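Local structure of pyocin-S2 immunity protein (Pseudomonas aeruginosa, 4QKO) at residues Phe41-Leu54 / Val68-Leu81. The protein binds the nuclease domain of the bacteriocin pyocin S2 and so probably protects the producing cell from its own toxin. Residues are numbered along the deposited sequence; the frame is centred on the assembly and turned at random.
Sequences FKKLTEHPSGSDLL and VVKEVKEWRASKGL
In the four-helix fold of this colicin-type immunity protein, the end of helix 31-45, the connection after it and residues of helix 52-55 pack along helix 65-78, with His47 and Pro48 laid against Trp75. The imidazole of His47 brings its edge to the indole face in a tilted edge-to-face pair, planes at 53°, with CD2 3.6 Å from Trp75 CG. Pro48 CD lies over the same face, 3.4 Å from Trp75 CZ2, while Lys79 CG covers the opposite one. Two bonds in the imidazole plane fix the rotation of the His47 ring: Ser49 N donates to its ND1 at 2.9 Å, and a water bridges its NE2 to Glu71 OE2. The other carboxylate oxygen of Glu71 pairs with Arg61.

Just past the end of helix 31-45, Glu46 takes positive phi and meets Arg76. A bend in the Arg76 chain at chi3 (63°) brings NH1 to two acceptors close to the guanidinium plane: Glu46 OE2 at 2.6 Å, a nearly straight hydrogen bond within a salt bridge, on the anti side of the carboxylate, and Thr45 O at 3.0 Å, approached from above the carbonyl plane. A second water links Glu46 OE2 to Arg76 NH2, which also donates to Pro82 O.

Deeper in, the contacts are mostly apolar. Thr45 CG2 packs on Val72 CG2, while its OG1 donates to Phe41 O and accepts from His47 N in an ST turn; Leu53 CD1 reaches the same valine methyl. Val68 CG1 sits 3.6 Å from Phe41 CZ, at the ring edge, and Phe41 continues onto Val17 and Ile20 of helix 10-21. Beyond this packing, Ser51 and Asp52 hydrogen-bond to the pyocin S2 chain, in keeping with the colicin immunity fold, whose short third helix contributes to toxin binding.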
ATOM      1  N   PHE A  41       2.339   9.866  10.815  1.00 23.98           N
ATOM      2  CA  PHE A  41       3.736   9.998  10.428  1.00 22.64           C
ATOM      3  C   PHE A  41       3.920  11.177   9.487  1.00 21.01           C
ATOM      4  O   PHE A  41       4.833  11.984   9.692  1.00 20.99           O
ATOM      5  CB  PHE A  41       4.217   8.691   9.789  1.00 21.60           C
ATOM      6  CG  PHE A  41       5.555   8.734   9.171  1.00 20.17           C
ATOM      7  CD1 PHE A  41       6.709   8.537   9.930  1.00 20.57           C
ATOM      8  CD2 PHE A  41       5.700   8.939   7.810  1.00 19.86           C
ATOM      9  CE1 PHE A  41       7.970   8.548   9.330  1.00 21.68           C
ATOM     10  CE2 PHE A  41       6.973   8.948   7.212  1.00 21.19           C
ATOM     11  CZ  PHE A  41       8.111   8.765   7.957  1.00 19.60           C
ATOM     12  N   LYS A  42       3.137  11.226   8.454  1.00 21.36           N
ATOM     13  CA  LYS A  42       3.286  12.308   7.416  1.00 24.43           C
ATOM     14  C   LYS A  42       3.140  13.666   8.067  1.00 26.47           C
ATOM     15  O   LYS A  42       3.951  14.603   7.851  1.00 23.19           O
ATOM     16  CB  LYS A  42       2.191  12.166   6.374  1.00 25.19           C
ATOM     17  CG  LYS A  42       2.434  11.053   5.409  1.00 28.44           C
ATOM     18  CD  LYS A  42       1.197  10.601   4.650  1.00 31.54           C
ATOM     19  CE  LYS A  42       0.376  11.706   4.047  1.00 35.30           C
ATOM     20  NZ  LYS A  42       1.009  12.140   2.767  1.00 37.35           N
ATOM     21  N   LYS A  43       2.130  13.775   8.935  1.00 28.57           N
ATOM     22  CA  LYS A  43       1.924  15.004   9.738  1.00 33.22           C
ATOM     23  C   LYS A  43       3.072  15.351  10.670  1.00 31.03           C
ATOM     24  O   LYS A  43       3.512  16.506  10.759  1.00 27.97           O
ATOM     25  CB  LYS A  43       0.654  14.906  10.615  1.00 39.90           C
ATOM     26  CG  LYS A  43      -0.638  15.357   9.967  1.00 46.30           C
ATOM     27  CD  LYS A  43      -1.478  16.281  10.878  1.00 52.89           C
ATOM     28  CE  LYS A  43      -1.635  15.854  12.357  1.00 58.08           C
ATOM     29  NZ  LYS A  43      -2.561  14.693  12.590  1.00 58.64           N
ATOM     30  N   LEU A  44       3.547  14.376  11.414  1.00 26.69           N
ATOM     31  CA  LEU A  44       4.606  14.644  12.361  1.00 26.44           C
ATOM     32  C   LEU A  44       5.909  15.120  11.694  1.00 24.11           C
ATOM     33  O   LEU A  44       6.570  16.016  12.215  1.00 25.32           O
ATOM     34  CB  LEU A  44       4.968  13.399  13.156  1.00 27.38           C
ATOM     35  CG  LEU A  44       4.529  13.070  14.565  1.00 35.51           C
ATOM     36  CD1 LEU A  44       4.010  14.264  15.340  1.00 37.23           C
ATOM     37  CD2 LEU A  44       3.561  11.909  14.597  1.00 34.21           C
ATOM     38  N   THR A  45       6.320  14.460  10.594  1.00 21.44           N
ATOM     39  CA  THR A  45       7.658  14.728  10.037  1.00 21.20           C
ATOM     40  C   THR A  45       7.631  16.057   9.303  1.00 22.83           C
ATOM     41  O   THR A  45       8.667  16.724   9.237  1.00 22.64           O
ATOM     42  CB  THR A  45       8.106  13.695   9.015  1.00 21.25           C
ATOM     43  OG1 THR A  45       7.106  13.599   8.031  1.00 21.18           O
ATOM     44  CG2 THR A  45       8.289  12.264   9.628  1.00 21.49           C
ATOM     45  N   GLU A  46       6.489  16.403   8.702  1.00 21.19           N
ATOM     46  CA  GLU A  46       6.396  17.562   7.824  1.00 25.28           C
ATOM     47  C   GLU A  46       7.285  17.419   6.596  1.00 25.04           C
ATOM     48  O   GLU A  46       7.503  18.397   5.882  1.00 24.65           O
ATOM     49  CB  GLU A  46       6.717  18.892   8.545  1.00 26.30           C
ATOM     50  CG  GLU A  46       5.785  19.109   9.713  1.00 29.39           C
ATOM     51  CD  GLU A  46       6.137  20.313  10.615  1.00 34.40           C
ATOM     52  OE1 GLU A  46       5.193  21.071  10.895  1.00 39.56           O
ATOM     53  OE2 GLU A  46       7.299  20.473  11.067  1.00 35.31           O
ATOM     54  N   HIS A  47       7.722  16.210   6.295  1.00 20.91           N
ATOM     55  CA  HIS A  47       8.670  16.026   5.237  1.00 21.93           C
ATOM     56  C   HIS A  47       7.925  15.949   3.903  1.00 22.14           C
ATOM     57  O   HIS A  47       6.888  15.260   3.769  1.00 22.30           O
ATOM     58  CB  HIS A  47       9.466  14.794   5.492  1.00 19.98           C
ATOM     59  CG  HIS A  47      10.642  14.645   4.598  1.00 20.52           C
ATOM     60  ND1 HIS A  47      10.508  14.269   3.292  1.00 20.25           N
ATOM     61  CD2 HIS A  47      11.959  14.731   4.828  1.00 19.37           C
ATOM     62  CE1 HIS A  47      11.689  14.199   2.731  1.00 19.93           C
ATOM     63  NE2 HIS A  47      12.593  14.439   3.651  1.00 21.15           N
ATOM     64  N   PRO A  48       8.479  16.571   2.879  1.00 22.62           N
ATOM     65  CA  PRO A  48       7.752  16.567   1.623  1.00 23.50           C
ATOM     66  C   PRO A  48       7.655  15.225   0.863  1.00 22.49           C
ATOM     67  O   PRO A  48       6.847  15.101  -0.004  1.00 23.54           O
ATOM     68  CB  PRO A  48       8.531  17.617   0.793  1.00 24.00           C
ATOM     69  CG  PRO A  48       9.830  17.650   1.373  1.00 23.62           C
ATOM     70  CD  PRO A  48       9.649  17.479   2.830  1.00 23.44           C
ATOM     71  N   SER A  49       8.436  14.215   1.208  1.00 19.67           N
ATOM     72  CA  SER A  49       8.260  12.876   0.619  1.00 19.38           C
ATOM     73  C   SER A  49       7.138  12.074   1.315  1.00 18.01           C
ATOM     74  O   SER A  49       6.789  11.037   0.798  1.00 16.38           O
ATOM     75  CB  SER A  49       9.567  12.067   0.694  1.00 19.49           C
ATOM     76  OG  SER A  49      10.668  12.763   0.061  1.00 18.97           O
ATOM     77  N   GLY A  50       6.594  12.541   2.456  1.00 17.30           N
ATOM     78  CA  GLY A  50       5.494  11.856   3.151  1.00 18.98           C
ATOM     79  C   GLY A  50       5.741  10.361   3.307  1.00 17.20           C
ATOM     80  O   GLY A  50       6.807   9.935   3.718  1.00 17.63           O
ATOM     81  N   SER A  51       4.756   9.551   2.907  1.00 16.94           N
ATOM     82  CA  SER A  51       4.842   8.075   3.084  1.00 16.52           C
ATOM     83  C   SER A  51       5.908   7.450   2.164  1.00 16.67           C
ATOM     84  O   SER A  51       6.281   6.290   2.348  1.00 16.41           O
ATOM     85  CB  SER A  51       3.492   7.405   2.880  1.00 17.52           C
ATOM     86  OG  SER A  51       2.878   7.670   1.652  1.00 17.73           O
ATOM     87  N   ASP A  52       6.420   8.192   1.157  1.00 15.74           N
ATOM     88  CA  ASP A  52       7.401   7.602   0.280  1.00 16.21           C
ATOM     89  C   ASP A  52       8.662   7.318   1.072  1.00 15.16           C
ATOM     90  O   ASP A  52       9.391   6.472   0.669  1.00 15.99           O
ATOM     91  CB  ASP A  52       7.816   8.424  -0.935  1.00 17.18           C
ATOM     92  CG  ASP A  52       6.709   8.621  -1.946  1.00 19.54           C
ATOM     93  OD1 ASP A  52       5.636   8.018  -1.821  1.00 18.30           O
ATOM     94  OD2 ASP A  52       6.934   9.426  -2.943  1.00 18.38           O
ATOM     95  N   LEU A  53       8.895   7.998   2.212  1.00 14.30           N
ATOM     96  CA  LEU A  53      10.044   7.724   3.098  1.00 14.78           C
ATOM     97  C   LEU A  53      10.001   6.268   3.533  1.00 15.29           C
ATOM     98  O   LEU A  53      11.026   5.665   3.645  1.00 15.47           O
ATOM     99  CB  LEU A  53       9.981   8.600   4.333  1.00 15.10           C
ATOM    100  CG  LEU A  53      10.211  10.090   4.121  1.00 15.54           C
ATOM    101  CD1 LEU A  53      10.153  10.804   5.438  1.00 16.73           C
ATOM    102  CD2 LEU A  53      11.579  10.345   3.516  1.00 17.85           C
ATOM    103  N   LEU A  54       8.778   5.772   3.769  1.00 14.02           N
ATOM    104  CA  LEU A  54       8.636   4.408   4.199  1.00 14.13           C
ATOM    105  C   LEU A  54       8.646   3.395   3.086  1.00 15.07           C
ATOM    106  O   LEU A  54       9.224   2.335   3.222  1.00 16.45           O
ATOM    107  CB  LEU A  54       7.285   4.279   4.916  1.00 16.48           C
ATOM    108  CG  LEU A  54       6.995   5.145   6.148  1.00 16.45           C
ATOM    109  CD1 LEU A  54       5.555   5.061   6.477  1.00 18.25           C
ATOM    110  CD2 LEU A  54       7.783   4.645   7.328  1.00 19.35           C
ATOM    111  N   VAL A  68      14.967   5.960   7.739  1.00 18.85           N
ATOM    112  CA  VAL A  68      13.861   6.904   7.696  1.00 18.34           C
ATOM    113  C   VAL A  68      14.092   8.001   8.715  1.00 18.00           C
ATOM    114  O   VAL A  68      13.949   9.220   8.428  1.00 17.69           O
ATOM    115  CB  VAL A  68      12.503   6.236   7.978  1.00 17.87           C
ATOM    116  CG1 VAL A  68      11.435   7.305   8.222  1.00 17.37           C
ATOM    117  CG2 VAL A  68      12.148   5.291   6.867  1.00 18.97           C
ATOM    118  N   VAL A  69      14.442   7.598   9.913  1.00 17.38           N
ATOM    119  CA  VAL A  69      14.618   8.574  11.003  1.00 18.65           C
ATOM    120  C   VAL A  69      15.723   9.548  10.709  1.00 18.91           C
ATOM    121  O   VAL A  69      15.590  10.722  10.977  1.00 18.65           O
ATOM    122  CB  VAL A  69      14.904   7.889  12.334  1.00 19.34           C
ATOM    123  CG1 VAL A  69      15.177   8.920  13.399  1.00 21.13           C
ATOM    124  CG2 VAL A  69      13.636   7.109  12.754  1.00 20.56           C
ATOM    125  N   LYS A  70      16.868   9.031  10.286  1.00 21.66           N
ATOM    126  CA  LYS A  70      18.001   9.845   9.934  1.00 21.98           C
ATOM    127  C   LYS A  70      17.628  10.831   8.838  1.00 20.18           C
ATOM    128  O   LYS A  70      18.037  12.000   8.941  1.00 20.99           O
ATOM    129  CB  LYS A  70      19.153   8.994   9.483  1.00 24.96           C
ATOM    130  CG  LYS A  70      20.427   9.789   9.224  1.00 29.04           C
ATOM    131  CD  LYS A  70      21.396   8.923   8.418  1.00 31.85           C
ATOM    132  CE  LYS A  70      22.666   9.671   8.106  1.00 37.76           C
ATOM    133  NZ  LYS A  70      23.766   8.706   7.934  1.00 39.76           N
ATOM    134  N   GLU A  71      16.878  10.385   7.807  1.00 18.88           N
ATOM    135  CA  GLU A  71      16.519  11.284   6.737  1.00 18.19           C
ATOM    136  C   GLU A  71      15.658  12.442   7.285  1.00 18.74           C
ATOM    137  O   GLU A  71      15.821  13.617   6.967  1.00 19.68           O
ATOM    138  CB  GLU A  71      15.807  10.602   5.585  1.00 20.14           C
ATOM    139  CG  GLU A  71      15.493  11.604   4.477  1.00 21.21           C
ATOM    140  CD  GLU A  71      15.158  11.023   3.124  1.00 24.21           C
ATOM    141  OE1 GLU A  71      15.147   9.784   2.888  1.00 20.64           O
ATOM    142  OE2 GLU A  71      14.976  11.887   2.229  1.00 23.79           O
ATOM    143  N   VAL A  72      14.696  12.082   8.117  1.00 20.78           N
ATOM    144  CA  VAL A  72      13.820  13.033   8.711  1.00 19.01           C
ATOM    145  C   VAL A  72      14.623  13.979   9.607  1.00 19.13           C
ATOM    146  O   VAL A  72      14.477  15.218   9.492  1.00 19.77           O
ATOM    147  CB  VAL A  72      12.725  12.381   9.558  1.00 19.77           C
ATOM    148  CG1 VAL A  72      12.001  13.392  10.387  1.00 19.86           C
ATOM    149  CG2 VAL A  72      11.751  11.640   8.679  1.00 19.12           C
ATOM    150  N   LYS A  73      15.427  13.422  10.502  1.00 17.91           N
ATOM    151  CA  LYS A  73      16.193  14.264  11.423  1.00 20.81           C
ATOM    152  C   LYS A  73      17.073  15.320  10.676  1.00 21.14           C
ATOM    153  O   LYS A  73      17.121  16.536  11.068  1.00 19.64           O
ATOM    154  CB  LYS A  73      17.094  13.372  12.247  1.00 23.05           C
ATOM    155  CG  LYS A  73      18.016  14.032  13.237  1.00 27.29           C
ATOM    156  CD  LYS A  73      18.785  13.027  14.069  1.00 28.69           C
ATOM    157  CE  LYS A  73      19.460  13.770  15.198  1.00 35.54           C
ATOM    158  NZ  LYS A  73      20.341  12.784  15.855  1.00 39.20           N
ATOM    159  N   GLU A  74      17.749  14.841   9.635  1.00 19.97           N
ATOM    160  CA  GLU A  74      18.734  15.667   8.938  1.00 21.02           C
ATOM    161  C   GLU A  74      18.037  16.681   8.114  1.00 20.18           C
ATOM    162  O   GLU A  74      18.486  17.819   8.056  1.00 20.53           O
ATOM    163  CB  GLU A  74      19.667  14.814   8.125  1.00 22.84           C
ATOM    164  CG  GLU A  74      20.671  14.014   8.947  1.00 26.21           C
ATOM    165  CD  GLU A  74      21.695  13.247   8.088  1.00 32.68           C
ATOM    166  OE1 GLU A  74      21.752  13.450   6.824  1.00 36.00           O
ATOM    167  OE2 GLU A  74      22.489  12.473   8.682  1.00 34.43           O
ATOM    168  N   TRP A  75      16.918  16.315   7.502  1.00 21.53           N
ATOM    169  CA  TRP A  75      16.108  17.282   6.747  1.00 20.93           C
ATOM    170  C   TRP A  75      15.540  18.417   7.643  1.00 21.42           C
ATOM    171  O   TRP A  75      15.706  19.618   7.333  1.00 21.64           O
ATOM    172  CB  TRP A  75      14.993  16.600   5.988  1.00 20.87           C
ATOM    173  CG  TRP A  75      14.075  17.577   5.262  1.00 20.91           C
ATOM    174  CD1 TRP A  75      14.295  18.111   4.075  1.00 22.82           C
ATOM    175  CD2 TRP A  75      12.852  18.157   5.733  1.00 21.34           C
ATOM    176  NE1 TRP A  75      13.312  18.965   3.740  1.00 21.95           N
ATOM    177  CE2 TRP A  75      12.400  19.018   4.736  1.00 22.83           C
ATOM    178  CE3 TRP A  75      12.069  17.985   6.868  1.00 24.22           C
ATOM    179  CZ2 TRP A  75      11.201  19.738   4.827  1.00 24.42           C
ATOM    180  CZ3 TRP A  75      10.898  18.707   6.993  1.00 23.47           C
ATOM    181  CH2 TRP A  75      10.461  19.574   5.946  1.00 25.30           C
ATOM    182  N   ARG A  76      14.985  18.092   8.799  1.00 21.06           N
ATOM    183  CA  ARG A  76      14.391  19.121   9.671  1.00 20.51           C
ATOM    184  C   ARG A  76      15.496  20.005  10.210  1.00 21.93           C
ATOM    185  O   ARG A  76      15.279  21.192  10.351  1.00 24.47           O
ATOM    186  CB  ARG A  76      13.586  18.530  10.851  1.00 21.38           C
ATOM    187  CG  ARG A  76      12.357  17.718  10.464  1.00 20.06           C
ATOM    188  CD  ARG A  76      11.633  17.103  11.670  1.00 21.89           C
ATOM    189  NE  ARG A  76      11.104  18.111  12.594  1.00 22.92           N
ATOM    190  CZ  ARG A  76      10.016  18.855  12.421  1.00 23.48           C
ATOM    191  NH1 ARG A  76       9.195  18.689  11.406  1.00 22.31           N
ATOM    192  NH2 ARG A  76       9.739  19.763  13.349  1.00 25.38           N
ATOM    193  N   ALA A  77      16.639  19.426  10.576  1.00 21.24           N
ATOM    194  CA  ALA A  77      17.809  20.223  11.051  1.00 22.36           C
ATOM    195  C   ALA A  77      18.242  21.235   9.984  1.00 23.41           C
ATOM    196  O   ALA A  77      18.587  22.414  10.286  1.00 22.77           O
ATOM    197  CB  ALA A  77      18.990  19.346  11.425  1.00 22.75           C
ATOM    198  N   SER A  78      18.236  20.777   8.749  1.00 22.25           N
ATOM    199  CA  SER A  78      18.712  21.586   7.616  1.00 26.45           C
ATOM    200  C   SER A  78      17.702  22.710   7.241  1.00 26.99           C
ATOM    201  O   SER A  78      18.091  23.767   6.745  1.00 30.04           O
ATOM    202  CB  SER A  78      18.945  20.694   6.422  1.00 25.20           C
ATOM    203  OG  SER A  78      17.707  20.549   5.705  1.00 27.97           O
ATOM    204  N   LYS A  79      16.428  22.526   7.562  1.00 26.57           N
ATOM    205  CA  LYS A  79      15.405  23.584   7.433  1.00 29.14           C
ATOM    206  C   LYS A  79      15.209  24.466   8.668  1.00 28.64           C
ATOM    207  O   LYS A  79      14.345  25.326   8.704  1.00 29.43           O
ATOM    208  CB  LYS A  79      14.051  22.946   7.077  1.00 32.06           C
ATOM    209  CG  LYS A  79      14.052  22.231   5.769  1.00 35.49           C
ATOM    210  CD  LYS A  79      14.470  23.119   4.600  1.00 40.69           C
ATOM    211  CE  LYS A  79      14.009  22.529   3.284  1.00 46.51           C
ATOM    212  NZ  LYS A  79      14.570  23.282   2.114  1.00 51.29           N
ATOM    213  N   GLY A  80      15.975  24.251   9.716  1.00 28.41           N
ATOM    214  CA  GLY A  80      15.773  25.025  10.920  1.00 29.38           C
ATOM    215  C   GLY A  80      14.500  24.746  11.702  1.00 29.33           C
ATOM    216  O   GLY A  80      14.085  25.569  12.539  1.00 28.38           O
ATOM    217  N   LEU A  81      13.926  23.568  11.506  1.00 26.77           N
ATOM    218  CA  LEU A  81      12.759  23.134  12.262  1.00 25.49           C
ATOM    219  C   LEU A  81      13.099  22.489  13.639  1.00 27.23           C
ATOM    220  O   LEU A  81      14.228  22.025  13.858  1.00 27.33           O
ATOM    221  CB  LEU A  81      11.976  22.178  11.366  1.00 25.59           C
ATOM    222  CG  LEU A  81      11.402  22.754  10.089  1.00 27.95           C
ATOM    223  CD1 LEU A  81      10.756  21.677   9.246  1.00 27.24           C
ATOM    224  CD2 LEU A  81      10.377  23.818  10.437  1.00 30.17           C
TER
HETATM  225  O   HOH W   1       7.896  22.298  12.658  1.00 37.82           O
HETATM  226  O   HOH W   2      15.328  14.471   2.767  1.00 23.92           O